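Local coordinates for protein metallo-beta-lactamase FIM-1 (Pseudomonas aeruginosa, PDB 6V3Q) that probably hydrolyses the amide bond of beta-lactam antibiotics to give substituted beta-amino acids, as a zinc-dependent class B metallo-beta-lactamase of the periplasm, at residues 123-126 with 127-131; 166-169 with 170-173. All coordinates share one frame; numbering follows the deposited sequence.

Interaction 1: 123-126 with 127-131; sequences IFDS and EHSTS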
ATOM      1  N   ILE A 123      13.946 -32.206  -2.507  1.00 68.44           N
ATOM      2  CA  ILE A 123      14.637 -33.096  -3.433  1.00 69.66           C
ATOM      3  C   ILE A 123      13.698 -33.349  -4.604  1.00 74.62           C
ATOM      4  O   ILE A 123      12.703 -34.071  -4.469  1.00 84.06           O
ATOM      5  CB  ILE A 123      15.068 -34.412  -2.767  1.00 72.32           C
ATOM      6  CG1 ILE A 123      16.023 -34.130  -1.604  1.00 77.70           C
ATOM      7  CG2 ILE A 123      15.728 -35.333  -3.782  1.00 78.46           C
ATOM      8  CD1 ILE A 123      16.722 -35.358  -1.065  1.00 78.75           C
ATOM      9  N   PHE A 124      14.010 -32.754  -5.750  1.00 65.68           N
ATOM     10  CA  PHE A 124      13.182 -32.876  -6.938  1.00 64.97           C
ATOM     11  C   PHE A 124      13.619 -34.067  -7.779  1.00 70.18           C
ATOM     12  O   PHE A 124      14.796 -34.435  -7.808  1.00 77.91           O
ATOM     13  CB  PHE A 124      13.253 -31.600  -7.778  1.00 61.93           C
ATOM     14  CG  PHE A 124      12.610 -30.408  -7.128  1.00 61.32           C
ATOM     15  CD1 PHE A 124      13.369 -29.479  -6.436  1.00 57.54           C
ATOM     16  CD2 PHE A 124      11.241 -30.215  -7.212  1.00 54.85           C
ATOM     17  CE1 PHE A 124      12.774 -28.381  -5.836  1.00 54.45           C
ATOM     18  CE2 PHE A 124      10.641 -29.120  -6.617  1.00 55.74           C
ATOM     19  CZ  PHE A 124      11.408 -28.204  -5.928  1.00 57.94           C
ATOM     20  N   ASP A 125      12.653 -34.672  -8.464  1.00 66.75           N
ATOM     21  CA  ASP A 125      12.941 -35.768  -9.372  1.00 72.00           C
ATOM     22  C   ASP A 125      13.289 -35.204 -10.751  1.00 72.50           C
ATOM     23  O   ASP A 125      13.347 -33.990 -10.954  1.00 71.24           O
ATOM     24  CB  ASP A 125      11.764 -36.748  -9.419  1.00 79.65           C
ATOM     25  CG  ASP A 125      10.490 -36.128  -9.987  1.00 84.66           C
ATOM     26  OD1 ASP A 125       9.501 -36.875 -10.153  1.00 89.86           O
ATOM     27  OD2 ASP A 125      10.471 -34.914 -10.283  1.00 83.24           O
ATOM     28  N   SER A 126      13.518 -36.098 -11.716  1.00 74.10           N
ATOM     29  CA  SER A 126      13.929 -35.661 -13.046  1.00 80.39           C
ATOM     30  C   SER A 126      12.850 -34.855 -13.761  1.00 81.28           C
ATOM     31  O   SER A 126      13.153 -34.188 -14.755  1.00 84.34           O
ATOM     32  CB  SER A 126      14.335 -36.870 -13.893  1.00 82.00           C
ATOM     33  OG  SER A 126      13.317 -37.854 -13.895  1.00 83.79           O
ATOM     34  N   GLU A 127      11.606 -34.901 -13.288  1.00 82.82           N
ATOM     35  CA  GLU A 127      10.538 -34.069 -13.824  1.00 82.67           C
ATOM     36  C   GLU A 127      10.323 -32.798 -13.011  1.00 70.32           C
ATOM     37  O   GLU A 127       9.307 -32.119 -13.203  1.00 67.84           O
ATOM     38  CB  GLU A 127       9.232 -34.863 -13.914  1.00 93.93           C
ATOM     39  CG  GLU A 127       9.132 -35.734 -15.157  1.00109.95           C
ATOM     40  CD  GLU A 127       9.292 -37.210 -14.858  1.00126.16           C
ATOM     41  OE1 GLU A 127       8.264 -37.897 -14.686  1.00133.63           O
ATOM     42  OE2 GLU A 127      10.444 -37.686 -14.796  1.00134.21           O
ATOM     43  N   HIS A 128      11.257 -32.462 -12.115  1.00 63.45           N
ATOM     44  CA  HIS A 128      11.242 -31.206 -11.362  1.00 60.08           C
ATOM     45  C   HIS A 128      10.031 -31.105 -10.438  1.00 58.22           C
ATOM     46  O   HIS A 128       9.532 -30.009 -10.169  1.00 61.94           O
ATOM     47  CB  HIS A 128      11.300 -29.995 -12.299  1.00 57.47           C
ATOM     48  CG  HIS A 128      12.312 -30.121 -13.395  1.00 63.37           C
ATOM     49  ND1 HIS A 128      13.668 -30.038 -13.169  1.00 65.95           N
ATOM     50  CD2 HIS A 128      12.163 -30.319 -14.727  1.00 65.28           C
ATOM     51  CE1 HIS A 128      14.312 -30.180 -14.313  1.00 68.21           C
ATOM     52  NE2 HIS A 128      13.422 -30.351 -15.275  1.00 70.23           N
ATOM     53  N   SER A 129       9.551 -32.245  -9.948  1.00 55.59           N
ATOM     54  CA  SER A 129       8.449 -32.291  -9.002  1.00 62.19           C
ATOM     55  C   SER A 129       8.865 -33.099  -7.780  1.00 60.48           C
ATOM     56  O   SER A 129       9.862 -33.824  -7.793  1.00 62.51           O
ATOM     57  CB  SER A 129       7.189 -32.894  -9.638  1.00 63.02           C
ATOM     58  OG  SER A 129       7.472 -34.147 -10.237  1.00 73.57           O
ATOM     59  N   THR A 130       8.089 -32.951  -6.712  1.00 57.86           N
ATOM     60  CA  THR A 130       8.237 -33.763  -5.514  1.00 62.67           C
ATOM     61  C   THR A 130       6.886 -33.839  -4.822  1.00 57.96           C
ATOM     62  O   THR A 130       6.192 -32.827  -4.694  1.00 56.71           O
ATOM     63  CB  THR A 130       9.295 -33.195  -4.554  1.00 64.12           C
ATOM     64  OG1 THR A 130       9.167 -33.829  -3.275  1.00 69.14           O
ATOM     65  CG2 THR A 130       9.126 -31.696  -4.381  1.00 59.65           C
ATOM     66  N   SER A 131       6.505 -35.048  -4.407  1.00 58.79           N
ATOM     67  CA  SER A 131       5.278 -35.271  -3.656  1.00 61.82           C
ATOM     68  C   SER A 131       5.535 -35.411  -2.160  1.00 60.82           C
ATOM     69  O   SER A 131       4.749 -36.059  -1.461  1.00 61.51           O
ATOM     70  CB  SER A 131       4.548 -36.506  -4.184  1.00 64.15           C
ATOM     71  OG  SER A 131       3.970 -36.254  -5.453  1.00 68.03           O
TER
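Asp125, the first residue of a turn, folds its carboxylate back toward Ser129 and binds the backbone and hydroxyl of that residue. With chi1 at 64°, its CG sits between the backbone N and the carbonyl carbon, which brings OD2 across the mouth of the turn. Ser129 N donates to Asp125 OD2 at 2.8 Å, arriving nearly along the C-O axis, while Ser129 OG reaches the same oxygen at 3.1 Å from its syn side. Both donors lie on one face of the carboxylate, and Glu127 N adds a weak third bond. A short carboxylate suits the place: one methylene from the backbone, OD2 can curl back to accept from the N-H and hydroxyl of Ser129. The main chain closes the turn as well: His128 N bonds to Asp125 O at 2.8 Å, and Asp125 N meets Ser129 O at 3.0 Å in an almost straight bond. At the tip, Ser126 OG meets Glu127 OE2 at 3.0 Å. The Glu127 chain bends at chi2 (107°), bringing its carboxylate back beside the neighbouring serine; polar residues fit such an exposed end. Toward strand 137-139, Phe124 brings CD2 to 3.4 Å from His128 O, while its CE2 packs obliquely against Thr130 CG2 at 3.7 Å. The ring also packs on Ile138 and Ile150, giving an otherwise polar turn one apolar side. His128 adopts left-handed backbone angles (phi 64°), a conformation more often taken by glycine or asparagine. A type I turn from Asp125 to His128, followed by the Asp125 N to Ser129 O bond, with this left-handed residue at its end, marks a type I turn with a G1 beta bulge. It makes a hairpin-like reversal, its first arm irregular, that leads into strand 129-130 at one border of the five-stranded sheet.

Interaction 2: 166-169 with 170-173; sequences IRPS and GSTS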
ATOM      1  N   ILE A 166       3.838 -15.522 -10.711  1.00 56.12           N
ATOM      2  CA  ILE A 166       2.635 -15.099 -11.415  1.00 55.72           C
ATOM      3  C   ILE A 166       2.269 -13.700 -10.942  1.00 56.65           C
ATOM      4  O   ILE A 166       2.244 -13.428  -9.735  1.00 59.98           O
ATOM      5  CB  ILE A 166       1.478 -16.086 -11.188  1.00 58.08           C
ATOM      6  CG1 ILE A 166       1.880 -17.487 -11.653  1.00 58.32           C
ATOM      7  CG2 ILE A 166       0.226 -15.616 -11.918  1.00 57.02           C
ATOM      8  CD1 ILE A 166       2.311 -17.556 -13.101  1.00 55.54           C
ATOM      9  N   ARG A 167       1.998 -12.812 -11.890  1.00 51.54           N
ATOM     10  CA  ARG A 167       1.692 -11.427 -11.571  1.00 52.73           C
ATOM     11  C   ARG A 167       0.216 -11.271 -11.214  1.00 56.33           C
ATOM     12  O   ARG A 167      -0.632 -12.015 -11.711  1.00 57.22           O
ATOM     13  CB  ARG A 167       2.041 -10.525 -12.749  1.00 54.46           C
ATOM     14  CG  ARG A 167       3.537 -10.380 -12.974  1.00 53.99           C
ATOM     15  CD  ARG A 167       4.206  -9.806 -11.738  1.00 54.34           C
ATOM     16  NE  ARG A 167       3.901  -8.388 -11.565  1.00 57.49           N
ATOM     17  CZ  ARG A 167       3.976  -7.743 -10.404  1.00 68.52           C
ATOM     18  NH1 ARG A 167       3.682  -6.451 -10.341  1.00 73.69           N
ATOM     19  NH2 ARG A 167       4.333  -8.390  -9.303  1.00 67.89           N
ATOM     20  N   PRO A 168      -0.110 -10.322 -10.335  1.00 60.01           N
ATOM     21  CA  PRO A 168      -1.516 -10.101  -9.975  1.00 59.98           C
ATOM     22  C   PRO A 168      -2.341  -9.698 -11.187  1.00 59.91           C
ATOM     23  O   PRO A 168      -1.829  -9.131 -12.155  1.00 62.65           O
ATOM     24  CB  PRO A 168      -1.447  -8.965  -8.948  1.00 62.49           C
ATOM     25  CG  PRO A 168      -0.038  -8.990  -8.439  1.00 62.67           C
ATOM     26  CD  PRO A 168       0.802  -9.436  -9.591  1.00 58.56           C
ATOM     27  N   SER A 169      -3.636 -10.003 -11.126  1.00 59.46           N
ATOM     28  CA  SER A 169      -4.535  -9.601 -12.199  1.00 63.53           C
ATOM     29  C   SER A 169      -4.607  -8.082 -12.277  1.00 64.98           C
ATOM     30  O   SER A 169      -4.641  -7.390 -11.256  1.00 59.48           O
ATOM     31  CB  SER A 169      -5.927 -10.188 -11.975  1.00 65.72           C
ATOM     32  OG  SER A 169      -6.594  -9.512 -10.925  1.00 68.65           O
ATOM     33  N   GLY A 170      -4.631  -7.560 -13.502  1.00 66.21           N
ATOM     34  CA  GLY A 170      -4.585  -6.132 -13.722  1.00 64.45           C
ATOM     35  C   GLY A 170      -3.193  -5.551 -13.786  1.00 62.82           C
ATOM     36  O   GLY A 170      -3.053  -4.335 -13.983  1.00 64.99           O
ATOM     37  N   SER A 171      -2.162  -6.376 -13.636  1.00 62.29           N
ATOM     38  CA  SER A 171      -0.796  -5.876 -13.652  1.00 66.80           C
ATOM     39  C   SER A 171      -0.408  -5.419 -15.050  1.00 67.32           C
ATOM     40  O   SER A 171      -0.758  -6.052 -16.049  1.00 70.67           O
ATOM     41  CB  SER A 171       0.167  -6.958 -13.169  1.00 68.61           C
ATOM     42  OG  SER A 171      -0.247  -7.471 -11.915  1.00 78.23           O
ATOM     43  N   THR A 172       0.313  -4.299 -15.114  1.00 68.69           N
ATOM     44  CA  THR A 172       0.893  -3.816 -16.356  1.00 68.89           C
ATOM     45  C   THR A 172       2.416  -3.828 -16.335  1.00 71.73           C
ATOM     46  O   THR A 172       3.037  -3.361 -17.296  1.00 78.04           O
ATOM     47  CB  THR A 172       0.393  -2.397 -16.674  1.00 69.32           C
ATOM     48  OG1 THR A 172       0.867  -1.478 -15.684  1.00 75.55           O
ATOM     49  CG2 THR A 172      -1.133  -2.354 -16.712  1.00 70.10           C
ATOM     50  N   SER A 173       3.033  -4.352 -15.277  1.00 70.80           N
ATOM     51  CA  SER A 173       4.481  -4.465 -15.177  1.00 72.78           C
ATOM     52  C   SER A 173       4.822  -5.731 -14.403  1.00 67.35           C
ATOM     53  O   SER A 173       3.959  -6.354 -13.777  1.00 66.13           O
ATOM     54  CB  SER A 173       5.103  -3.234 -14.498  1.00 79.00           C
ATOM     55  OG  SER A 173       4.808  -3.207 -13.112  1.00 82.19           O
TER
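Arg167 and Ser173 meet through a side chain-to-backbone hydrogen bond: Arg167 NE donates to Ser173 O at 3.0 Å, in the plane of the carbonyl and on one of its lone pairs, though the oxygen is tilted somewhat from the guanidinium plane. Arg167 NH1 adds a weak bond to the same oxygen at 3.4 Å. The arginine bends at both chi2 (-59°) and chi3 (-73°), curling its chain back so that NE, rather than the far end of the group, does most of the gripping. The backbone bond is that of a type II turn from Pro168 to Ser171, in which Ser171 N reaches Pro168 O at 3.1 Å. Gly170 takes the third position with phi at 87°, where a CB would press on the carbonyl oxygen of Ser169. Ser171 OG also turns to Pro168 O, but their modelled separation is so short that its exact value is doubtful. As modelled, this small hydroxyl lies over one face of the proline ring, inside the turn. Pro168 CD in turn covers one guanidinium face of Arg167 near its rim. The Arg167 side chain is about 8 Å from the bound zinc ion. Where the second subunit of the crystal assembly meets the loop, Ser169 O accepts from Trp31 NE1 of that subunit, and its Glu29 packs on Arg167 and Ser171. The turn belongs to the loop between strand 159-161 and helix 185-195. Ser169 touches Leu214 of helix 213-226, and the residues just before the turn pack there too: Ile166 on Leu214 and Phe215, with Arg167 N bonded to Thr218 OG1.

Overall arrangement
Both interactions are local turns within the metallo-beta-lactamase fold, yet they share no strand or helix: their nearest atoms are about 15 Å apart and their centres 28 Å. Interaction 1 is a surface turn leading into an outer strand of the five-stranded sheet, with an acidic side chain gathering donors and an aromatic ring on the sheet side. Interaction 2 is partly buried, in a loop near the zinc site and against the second subunit; there a basic side chain donates to a backbone carbonyl. The turns also differ in kind: type I with a left-handed histidine in 123-131, type II with glycine in 166-173.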